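PDB 3T7V: methylornithine synthase PylB, which isomerises L-lysine to (3R)-3-methyl-D-ornithine by radical chemistry, using a [4Fe-4S] cluster and S-adenosylmethionine, in the pathway to pyrrolysine. Local coordinates for residues F108-L113 with A342-V347; R127-V132 with R159-N164; A153-A158 with Q200-E205. All coordinates share one frame; numbering follows the deposited sequence.

The three contacts pack helices and helix-to-strand turns about the parallel sheet of the TIM-barrel-like core of this radical SAM enzyme. Contact 1 joins strand 110-115 to the C-terminal helix 341-345; contacts 2 and 3 lie side by side, their centres 9 Å apart, and share helix 152-160. Contact 1 is centred about 16 Å from each of them, and Leu113 CD1 meets Leu131 CD2 of contact 2 at 3.8 Å. Contacts 2 and 3 are joined within the sheet by a probable hydrogen bond from Cys203 N to Asn164 O (2.9 Å). Contact 1 holds Asp112, which binds (3R)-3-methyl-D-ornithine, whereas Ala163 and Tyr202 have side chains about 13 and 12 Å from the bound 5-amino-D-isoleucine.

Contact 1 of 3, residues F108-L113 with A342-V347. With MD0 (5-amino-D-isoleucine), chain D.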
loop_
_atom_site.group_PDB
_atom_site.type_symbol
_atom_site.label_atom_id
_atom_site.label_comp_id
_atom_site.label_asym_id
_atom_site.label_seq_id
_atom_site.Cartn_x
_atom_site.Cartn_y
_atom_site.Cartn_z
ATOM N N PHE A 108 13.433 -5.404 8.864
ATOM C CA PHE A 108 12.633 -5.007 7.684
ATOM C C PHE A 108 13.237 -5.468 6.343
ATOM O O PHE A 108 14.439 -5.567 6.153
ATOM C CB PHE A 108 12.499 -3.463 7.610
ATOM C CG PHE A 108 11.695 -2.913 8.745
ATOM C CD1 PHE A 108 10.301 -3.051 8.698
ATOM C CD2 PHE A 108 12.324 -2.233 9.820
ATOM C CE1 PHE A 108 9.513 -2.509 9.693
ATOM C CE2 PHE A 108 11.531 -1.716 10.847
ATOM C CZ PHE A 108 10.135 -1.844 10.774
ATOM N N HIS A 109 12.330 -5.821 5.423
ATOM C CA HIS A 109 12.716 -6.119 4.034
ATOM C C HIS A 109 12.772 -4.927 3.126
ATOM O O HIS A 109 13.516 -4.945 2.139
ATOM C CB HIS A 109 11.744 -7.154 3.393
ATOM C CG HIS A 109 11.693 -8.425 4.157
ATOM N ND1 HIS A 109 10.762 -8.633 5.134
ATOM C CD2 HIS A 109 12.496 -9.539 4.123
ATOM C CE1 HIS A 109 10.997 -9.820 5.722
ATOM N NE2 HIS A 109 12.052 -10.381 5.098
ATOM N N MET A 110 12.095 -3.836 3.504
ATOM C CA MET A 110 11.987 -2.677 2.637
ATOM C C MET A 110 11.575 -1.525 3.527
ATOM O O MET A 110 10.969 -1.740 4.625
ATOM C CB MET A 110 10.924 -2.932 1.563
ATOM C CG MET A 110 10.825 -1.716 0.547
ATOM S SD MET A 110 10.124 -2.213 -1.053
ATOM C CE MET A 110 8.527 -2.739 -0.495
ATOM N N VAL A 111 11.895 -0.298 3.112
ATOM C CA VAL A 111 11.368 0.929 3.762
ATOM C C VAL A 111 10.619 1.737 2.722
ATOM O O VAL A 111 11.092 1.833 1.581
ATOM C CB VAL A 111 12.497 1.741 4.406
ATOM C CG1 VAL A 111 13.159 0.983 5.508
ATOM C CG2 VAL A 111 13.534 2.216 3.404
ATOM N N ASP A 112 9.451 2.237 3.100
ATOM C CA ASP A 112 8.624 3.130 2.216
ATOM C C ASP A 112 8.734 4.584 2.579
ATOM O O ASP A 112 8.307 4.931 3.711
ATOM C CB ASP A 112 7.178 2.614 2.233
ATOM C CG ASP A 112 6.213 3.423 1.444
ATOM O OD1 ASP A 112 6.574 4.404 0.730
ATOM O OD2 ASP A 112 4.979 3.075 1.489
ATOM N N LEU A 113 9.438 5.360 1.776
ATOM C CA LEU A 113 9.650 6.815 2.068
ATOM C C LEU A 113 8.481 7.529 1.355
ATOM O O LEU A 113 8.378 7.514 0.116
ATOM C CB LEU A 113 10.974 7.297 1.430
ATOM C CG LEU A 113 12.211 6.589 1.948
ATOM C CD1 LEU A 113 13.394 7.083 1.141
ATOM C CD2 LEU A 113 12.309 6.829 3.442
ATOM N N ALA A 342 16.750 -12.722 0.634
ATOM C CA ALA A 342 16.994 -13.062 -0.743
ATOM C C ALA A 342 15.690 -13.346 -1.481
ATOM O O ALA A 342 15.590 -13.123 -2.731
ATOM C CB ALA A 342 17.907 -14.295 -0.835
ATOM N N ASP A 343 14.697 -13.848 -0.748
ATOM C CA ASP A 343 13.377 -14.121 -1.349
ATOM C C ASP A 343 12.664 -12.861 -1.725
ATOM O O ASP A 343 12.013 -12.822 -2.732
ATOM C CB ASP A 343 12.556 -15.012 -0.468
ATOM C CG ASP A 343 13.174 -16.449 -0.428
ATOM O OD1 ASP A 343 13.900 -16.843 -1.414
ATOM O OD2 ASP A 343 12.967 -17.160 0.570
ATOM N N PHE A 344 12.847 -11.818 -0.906
ATOM C CA PHE A 344 12.322 -10.505 -1.262
ATOM C C PHE A 344 13.100 -9.925 -2.460
ATOM O O PHE A 344 12.486 -9.399 -3.404
ATOM C CB PHE A 344 12.392 -9.527 -0.064
ATOM C CG PHE A 344 11.668 -8.262 -0.386
ATOM C CD1 PHE A 344 12.346 -7.056 -0.565
ATOM C CD2 PHE A 344 10.257 -8.248 -0.555
ATOM C CE1 PHE A 344 11.706 -5.890 -0.959
ATOM C CE2 PHE A 344 9.595 -7.063 -0.894
ATOM C CZ PHE A 344 10.338 -5.884 -1.118
ATOM N N GLU A 345 14.427 -9.974 -2.428
ATOM C CA GLU A 345 15.273 -9.380 -3.486
ATOM C C GLU A 345 14.954 -10.034 -4.833
ATOM O O GLU A 345 15.123 -9.417 -5.859
ATOM C CB GLU A 345 16.792 -9.552 -3.108
ATOM C CG GLU A 345 17.211 -9.012 -1.730
ATOM C CD GLU A 345 17.755 -7.567 -1.695
ATOM O OE1 GLU A 345 18.239 -7.113 -2.765
ATOM O OE2 GLU A 345 17.734 -6.883 -0.603
ATOM N N ALA A 346 14.462 -11.289 -4.820
ATOM C CA ALA A 346 14.052 -12.003 -6.028
ATOM C C ALA A 346 12.908 -11.304 -6.737
ATOM O O ALA A 346 12.688 -11.452 -7.953
ATOM C CB ALA A 346 13.664 -13.471 -5.717
ATOM N N VAL A 347 12.139 -10.545 -6.009
ATOM C CA VAL A 347 11.078 -9.776 -6.719
ATOM C C VAL A 347 11.569 -8.505 -7.385
ATOM O O VAL A 347 10.845 -7.966 -8.243
ATOM C CB VAL A 347 9.881 -9.479 -5.837
ATOM C CG1 VAL A 347 9.459 -10.693 -5.042
ATOM C CG2 VAL A 347 10.134 -8.261 -4.985
HETATM C C MD0 D . 0.440 1.807 4.226
HETATM N N MD0 D . 0.296 3.794 5.613
HETATM O O MD0 D . 1.198 0.958 3.712
HETATM C CA MD0 D . 0.950 3.194 4.455
HETATM C CB MD0 D . 0.717 4.075 3.191
HETATM C CD MD0 D . 1.871 4.509 0.917
HETATM N NE MD0 D . 2.730 3.894 -0.086
HETATM C CG MD0 D . 1.596 3.510 2.037
HETATM C CG2 MD0 D . -0.762 4.149 2.732
HETATM O OXT MD0 D . -0.724 1.559 4.561
#
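Phe344, in the C-terminal helix 341-345, lays one face of its ring against His109 and turns its far edge to Met110. With CG anti to the backbone N (chi1 -172°), the ring reaches from the helix to the start of the strand. His109 CB stands 4.2 Å from the centroid of the Phe344 ring, a CH-pi contact over the face. Met110 SD comes in at the rim, 3.7 Å from Phe344 CZ and 79° off the ring normal, an edge-on Met-aromatic contact; Met110 CE, brought round by the bend at chi3, is also 3.7 Å from Phe344 CZ. Further along, Val347 CG2 lies over the opposite face of the Phe344 ring, toward the rim. The imidazole of His109 is held by Ala339 O at NE2 and Leu61 N at ND1, which fixes its rotation. Two residues after Met110, Asp112 OD2 accepts a 2.9 Å hydrogen bond from NE of the bound 5-amino-D-isoleucine, while its OD1 bonds Ser146. Strand 110-115 runs between the parallel strands 58-68 and 143-146; Phe60 sets its ring edge-to-face with those of both Phe344 and His109, and Pro142 and Leu273 also touch Phe344.

Contact 2 of 3, residues R127-V132 with R159-N164; sequences RFVELV and REKGAN
Lys161 drapes the aliphatic part of its side chain across Val129 CG1, the two side chains crossing at about a right angle. Its CG lies 3.6 Å from Val129 CG1 and, because the chain folds back at chi2 (-59°), its CE returns to within 4.0 Å of the same Val129 methyl. The ammonium end then leads away to a weak hydrogen bond with Gln133 OE1, so the methylenes serve as apolar packing and the charge stays at the margin. One turn along the helix, Val132 directs its CG1, anti to the backbone N, at the turn between helix and strand: this methyl is 4.1 Å from Lys161 CB and 4.2 Å from Ala163 CB. Its other methyl, CG2, sits over one face of the Phe128 ring. The turn itself is a Schellman motif. Gly162 takes a positive phi (118°), Gly162 N bonds Arg159 O at 3.1 Å, and Ala163 N probably bonds Ala158 O at 3.0 Å. Arg159 braces the same turn: its NH1 donates to a lone pair of Ala163 O (3.0 Å) in the carbonyl plane, though the oxygen is tilted 20° from the guanidinium plane. Gly162 O is taken by Lys136 NZ from helix 126-139, a polar tie beside the apolar one. The contact thus lies at a helix-to-strand turn of the barrel, where helix 126-139 packs against the end of helix 152-160 and the start of strand 163-167; Val129 also touches Thr154 and Lys157.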
loop_
_atom_site.group_PDB
_atom_site.type_symbol
_atom_site.label_atom_id
_atom_site.label_comp_id
_atom_site.label_asym_id
_atom_site.label_seq_id
_atom_site.Cartn_x
_atom_site.Cartn_y
_atom_site.Cartn_z
ATOM N N ARG A 127 16.352 17.902 -3.953
ATOM C CA ARG A 127 16.282 17.704 -2.498
ATOM C C ARG A 127 15.702 16.308 -2.174
ATOM O O ARG A 127 16.117 15.683 -1.211
ATOM C CB ARG A 127 15.280 18.719 -1.914
ATOM C CG ARG A 127 15.787 20.142 -1.963
ATOM C CD ARG A 127 14.652 21.203 -1.744
ATOM N NE ARG A 127 15.261 22.537 -1.726
ATOM C CZ ARG A 127 14.547 23.627 -1.834
ATOM N NH1 ARG A 127 13.245 23.599 -2.011
ATOM N NH2 ARG A 127 15.148 24.821 -1.704
ATOM N N PHE A 128 14.761 15.831 -3.011
ATOM C CA PHE A 128 14.210 14.492 -2.787
ATOM C C PHE A 128 15.247 13.451 -3.200
ATOM O O PHE A 128 15.368 12.406 -2.538
ATOM C CB PHE A 128 12.921 14.363 -3.607
ATOM C CG PHE A 128 12.367 12.978 -3.553
ATOM C CD1 PHE A 128 11.912 12.414 -2.353
ATOM C CD2 PHE A 128 12.409 12.191 -4.712
ATOM C CE1 PHE A 128 11.412 11.069 -2.260
ATOM C CE2 PHE A 128 11.905 10.893 -4.638
ATOM C CZ PHE A 128 11.429 10.320 -3.429
ATOM N N VAL A 129 15.907 13.651 -4.332
ATOM C CA VAL A 129 16.953 12.698 -4.807
ATOM C C VAL A 129 18.035 12.580 -3.715
ATOM O O VAL A 129 18.492 11.442 -3.434
ATOM C CB VAL A 129 17.547 13.200 -6.151
ATOM C CG1 VAL A 129 18.679 12.234 -6.575
ATOM C CG2 VAL A 129 16.421 13.217 -7.223
ATOM N N GLU A 130 18.405 13.680 -3.054
ATOM C CA GLU A 130 19.448 13.594 -2.021
ATOM C C GLU A 130 18.915 12.832 -0.818
ATOM O O GLU A 130 19.664 12.086 -0.155
ATOM C CB GLU A 130 19.888 15.047 -1.616
ATOM C CG GLU A 130 21.042 15.122 -0.580
ATOM C CD GLU A 130 21.696 16.515 -0.498
ATOM O OE1 GLU A 130 22.511 16.732 0.434
ATOM O OE2 GLU A 130 21.410 17.387 -1.362
ATOM N N LEU A 131 17.632 13.030 -0.514
ATOM C CA LEU A 131 17.011 12.252 0.596
ATOM C C LEU A 131 17.067 10.729 0.265
ATOM O O LEU A 131 17.453 9.880 1.132
ATOM C CB LEU A 131 15.548 12.716 0.884
ATOM C CG LEU A 131 14.869 12.033 2.064
ATOM C CD1 LEU A 131 13.680 12.977 2.393
ATOM C CD2 LEU A 131 14.379 10.701 1.646
ATOM N N VAL A 132 16.699 10.323 -0.924
ATOM C CA VAL A 132 16.823 8.900 -1.229
ATOM C C VAL A 132 18.266 8.400 -1.134
ATOM O O VAL A 132 18.501 7.320 -0.556
ATOM C CB VAL A 132 16.288 8.661 -2.684
ATOM C CG1 VAL A 132 16.518 7.204 -3.126
ATOM C CG2 VAL A 132 14.777 8.973 -2.756
ATOM N N ARG A 159 16.006 6.498 -9.050
ATOM C CA ARG A 159 16.378 5.106 -9.393
ATOM C C ARG A 159 17.887 4.935 -9.305
ATOM O O ARG A 159 18.409 3.983 -8.709
ATOM C CB ARG A 159 15.830 4.746 -10.757
ATOM C CG ARG A 159 16.225 3.315 -11.190
ATOM C CD ARG A 159 15.646 2.234 -10.310
ATOM N NE ARG A 159 16.086 0.942 -10.788
ATOM C CZ ARG A 159 15.891 -0.190 -10.123
ATOM N NH1 ARG A 159 15.188 -0.197 -8.988
ATOM N NH2 ARG A 159 16.291 -1.315 -10.670
ATOM N N GLU A 160 18.610 5.901 -9.856
ATOM C CA GLU A 160 20.093 5.826 -9.831
ATOM C C GLU A 160 20.678 5.894 -8.406
ATOM O O GLU A 160 21.706 5.272 -8.138
ATOM C CB GLU A 160 20.635 6.931 -10.759
ATOM C CG GLU A 160 22.128 6.791 -11.029
ATOM C CD GLU A 160 22.618 5.504 -11.748
ATOM O OE1 GLU A 160 21.921 4.786 -12.552
ATOM O OE2 GLU A 160 23.809 5.257 -11.524
ATOM N N LYS A 161 19.953 6.558 -7.469
ATOM C CA LYS A 161 20.344 6.619 -6.058
ATOM C C LYS A 161 19.908 5.424 -5.198
ATOM O O LYS A 161 20.230 5.366 -4.046
ATOM C CB LYS A 161 19.873 7.903 -5.349
ATOM C CG LYS A 161 20.408 9.168 -5.983
ATOM C CD LYS A 161 21.923 9.201 -6.002
ATOM C CE LYS A 161 22.353 10.666 -6.177
ATOM N NZ LYS A 161 23.817 10.787 -6.245
ATOM N N GLY A 162 19.098 4.537 -5.780
ATOM C CA GLY A 162 18.766 3.242 -5.136
ATOM C C GLY A 162 17.303 3.036 -4.820
ATOM O O GLY A 162 16.951 2.047 -4.167
ATOM N N ALA A 163 16.421 3.854 -5.355
ATOM C CA ALA A 163 15.005 3.530 -5.189
ATOM C C ALA A 163 14.634 2.263 -5.997
ATOM O O ALA A 163 15.025 2.111 -7.143
ATOM C CB ALA A 163 14.150 4.730 -5.626
ATOM N N ASN A 164 13.924 1.342 -5.350
ATOM C CA ASN A 164 13.550 0.086 -5.963
ATOM C C ASN A 164 12.070 -0.016 -6.357
ATOM O O ASN A 164 11.779 -0.757 -7.319
ATOM C CB ASN A 164 13.812 -1.063 -4.968
ATOM C CG ASN A 164 15.273 -1.210 -4.675
ATOM O OD1 ASN A 164 16.022 -1.803 -5.495
ATOM N ND2 ASN A 164 15.691 -0.609 -3.632
#

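Contact 3 of 3, residues A153-A158 with Q200-E205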
loop_
_atom_site.group_PDB
_atom_site.type_symbol
_atom_site.label_atom_id
_atom_site.label_comp_id
_atom_site.label_asym_id
_atom_site.label_seq_id
_atom_site.Cartn_x
_atom_site.Cartn_y
_atom_site.Cartn_z
ATOM N N ALA A 153 12.147 12.989 -14.895
ATOM C CA ALA A 153 13.557 13.172 -14.626
ATOM C C ALA A 153 13.862 12.831 -13.156
ATOM O O ALA A 153 14.917 12.320 -12.825
ATOM C CB ALA A 153 13.970 14.596 -14.912
ATOM N N THR A 154 12.958 13.217 -12.239
ATOM C CA THR A 154 13.235 12.947 -10.824
ATOM C C THR A 154 13.141 11.427 -10.596
ATOM O O THR A 154 13.957 10.882 -9.836
ATOM C CB THR A 154 12.244 13.661 -9.962
ATOM O OG1 THR A 154 12.329 15.043 -10.319
ATOM C CG2 THR A 154 12.602 13.525 -8.458
ATOM N N LEU A 155 12.166 10.759 -11.223
ATOM C CA LEU A 155 12.062 9.289 -11.071
ATOM C C LEU A 155 13.372 8.612 -11.498
ATOM O O LEU A 155 13.868 7.650 -10.878
ATOM C CB LEU A 155 10.842 8.701 -11.858
ATOM C CG LEU A 155 9.485 9.085 -11.220
ATOM C CD1 LEU A 155 8.432 8.567 -12.231
ATOM C CD2 LEU A 155 9.353 8.446 -9.816
ATOM N N LEU A 156 13.924 9.084 -12.623
ATOM C CA LEU A 156 15.154 8.475 -13.154
ATOM C C LEU A 156 16.336 8.731 -12.206
ATOM O O LEU A 156 17.106 7.779 -11.894
ATOM C CB LEU A 156 15.314 9.124 -14.554
ATOM C CG LEU A 156 16.509 9.057 -15.343
ATOM C CD1 LEU A 156 16.073 9.571 -16.749
ATOM C CD2 LEU A 156 17.665 9.795 -14.724
ATOM N N LYS A 157 16.424 9.927 -11.615
ATOM C CA LYS A 157 17.516 10.212 -10.692
ATOM C C LYS A 157 17.375 9.419 -9.381
ATOM O O LYS A 157 18.397 8.950 -8.803
ATOM C CB LYS A 157 17.604 11.686 -10.418
ATOM C CG LYS A 157 18.140 12.457 -11.641
ATOM C CD LYS A 157 17.986 13.932 -11.302
ATOM C CE LYS A 157 18.748 14.713 -12.311
ATOM N NZ LYS A 157 17.907 15.912 -12.604
ATOM N N ALA A 158 16.136 9.274 -8.929
ATOM C CA ALA A 158 15.954 8.508 -7.693
ATOM C C ALA A 158 16.254 7.033 -7.854
ATOM O O ALA A 158 16.759 6.414 -6.929
ATOM C CB ALA A 158 14.569 8.719 -7.137
ATOM N N GLN A 200 12.555 2.292 -16.274
ATOM C CA GLN A 200 13.818 2.585 -15.598
ATOM C C GLN A 200 14.289 1.515 -14.630
ATOM O O GLN A 200 15.361 1.596 -14.046
ATOM C CB GLN A 200 13.655 3.887 -14.829
ATOM C CG GLN A 200 13.564 5.130 -15.699
ATOM C CD GLN A 200 14.827 5.361 -16.551
ATOM O OE1 GLN A 200 15.961 5.138 -16.121
ATOM N NE2 GLN A 200 14.621 5.946 -17.723
ATOM N N GLY A 201 13.450 0.499 -14.503
ATOM C CA GLY A 201 13.792 -0.644 -13.664
ATOM C C GLY A 201 13.052 -0.792 -12.338
ATOM O O GLY A 201 13.265 -1.781 -11.611
ATOM N N TYR A 202 12.228 0.206 -12.010
ATOM C CA TYR A 202 11.442 0.057 -10.767
ATOM C C TYR A 202 10.462 -1.096 -10.813
ATOM O O TYR A 202 9.919 -1.428 -11.876
ATOM C CB TYR A 202 10.557 1.325 -10.574
ATOM C CG TYR A 202 11.217 2.582 -10.155
ATOM C CD1 TYR A 202 11.236 2.922 -8.775
ATOM C CD2 TYR A 202 11.732 3.497 -11.083
ATOM C CE1 TYR A 202 11.721 4.123 -8.357
ATOM C CE2 TYR A 202 12.218 4.721 -10.639
ATOM C CZ TYR A 202 12.230 5.010 -9.304
ATOM O OH TYR A 202 12.680 6.226 -8.915
ATOM N N CYS A 203 10.209 -1.658 -9.629
ATOM C CA CYS A 203 8.978 -2.406 -9.424
ATOM C C CYS A 203 7.876 -1.371 -9.080
ATOM O O CYS A 203 8.224 -0.310 -8.536
ATOM C CB CYS A 203 9.154 -3.327 -8.197
ATOM S SG CYS A 203 10.179 -4.709 -8.525
ATOM N N VAL A 204 6.610 -1.660 -9.374
ATOM C CA VAL A 204 5.533 -0.676 -9.138
ATOM C C VAL A 204 4.449 -1.284 -8.302
ATOM O O VAL A 204 4.152 -2.511 -8.402
ATOM C CB VAL A 204 5.043 -0.021 -10.404
ATOM C CG1 VAL A 204 6.211 0.647 -11.158
ATOM C CG2 VAL A 204 4.394 -0.988 -11.317
ATOM N N GLU A 205 3.894 -0.484 -7.400
ATOM C CA GLU A 205 2.697 -0.887 -6.623
ATOM C C GLU A 205 1.553 0.007 -7.076
ATOM O O GLU A 205 1.682 1.263 -7.094
ATOM C CB GLU A 205 2.948 -0.645 -5.111
ATOM C CG GLU A 205 1.750 -1.162 -4.257
ATOM C CD GLU A 205 1.826 -0.905 -2.737
ATOM O OE1 GLU A 205 2.587 -0.039 -2.244
ATOM O OE2 GLU A 205 0.975 -1.555 -2.006
#
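Tyr202 leaves its backbone with CB directed at helix 152-160, and from there its side chain runs to the carbonyl of Leu155. CG stands anti to the carbonyl carbon (chi1 -73°), which sends the ring out toward the helix and brings it across the Leu155 side chain at about a right angle. On one edge, CE2 passes 4.4 Å from Leu155 CB and 3.4 Å from Leu155 O, an oxygen that lies near the ring plane. On the sheet side CE1 approaches Ala163 CB; Leu166 and Ile145 also adjoin the residue. At the tip, OH donates a 2.7 Å hydrogen bond to Leu155 O, arriving in the carbonyl plane on a lone pair at a C=O...donor angle of 126°. The same hydroxyl oxygen is 3.6 Å from Ala158 CB, and Leu155 CD2 approaches it as well, so apolar carbons flank the hydroxyl. Nearer the surface, Gln200 bends at chi2 and lays its amide beside Leu156: OE1 is 4.0 Å from Leu156 CG, a van der Waals approach. Between Gln200 and Tyr202, Gly201 closes the preceding helix in a Schellman motif with positive phi, turning the chain into strand 203-210. Farther on, Glu205 of that strand meets Arg235, which binds (3R)-3-methyl-D-ornithine, in a salt bridge and Tyr169 in a hydrogen bond. Leu155 O also faces Arg159 N, its i+4 partner, so the phenol adds a second donor to a carbonyl that is probably also used by the helix. Chemically, this satisfies a buried hydroxyl and ties the lead-in to strand 203-210 to helix 152-160 by one directional bond set in largely apolar packing.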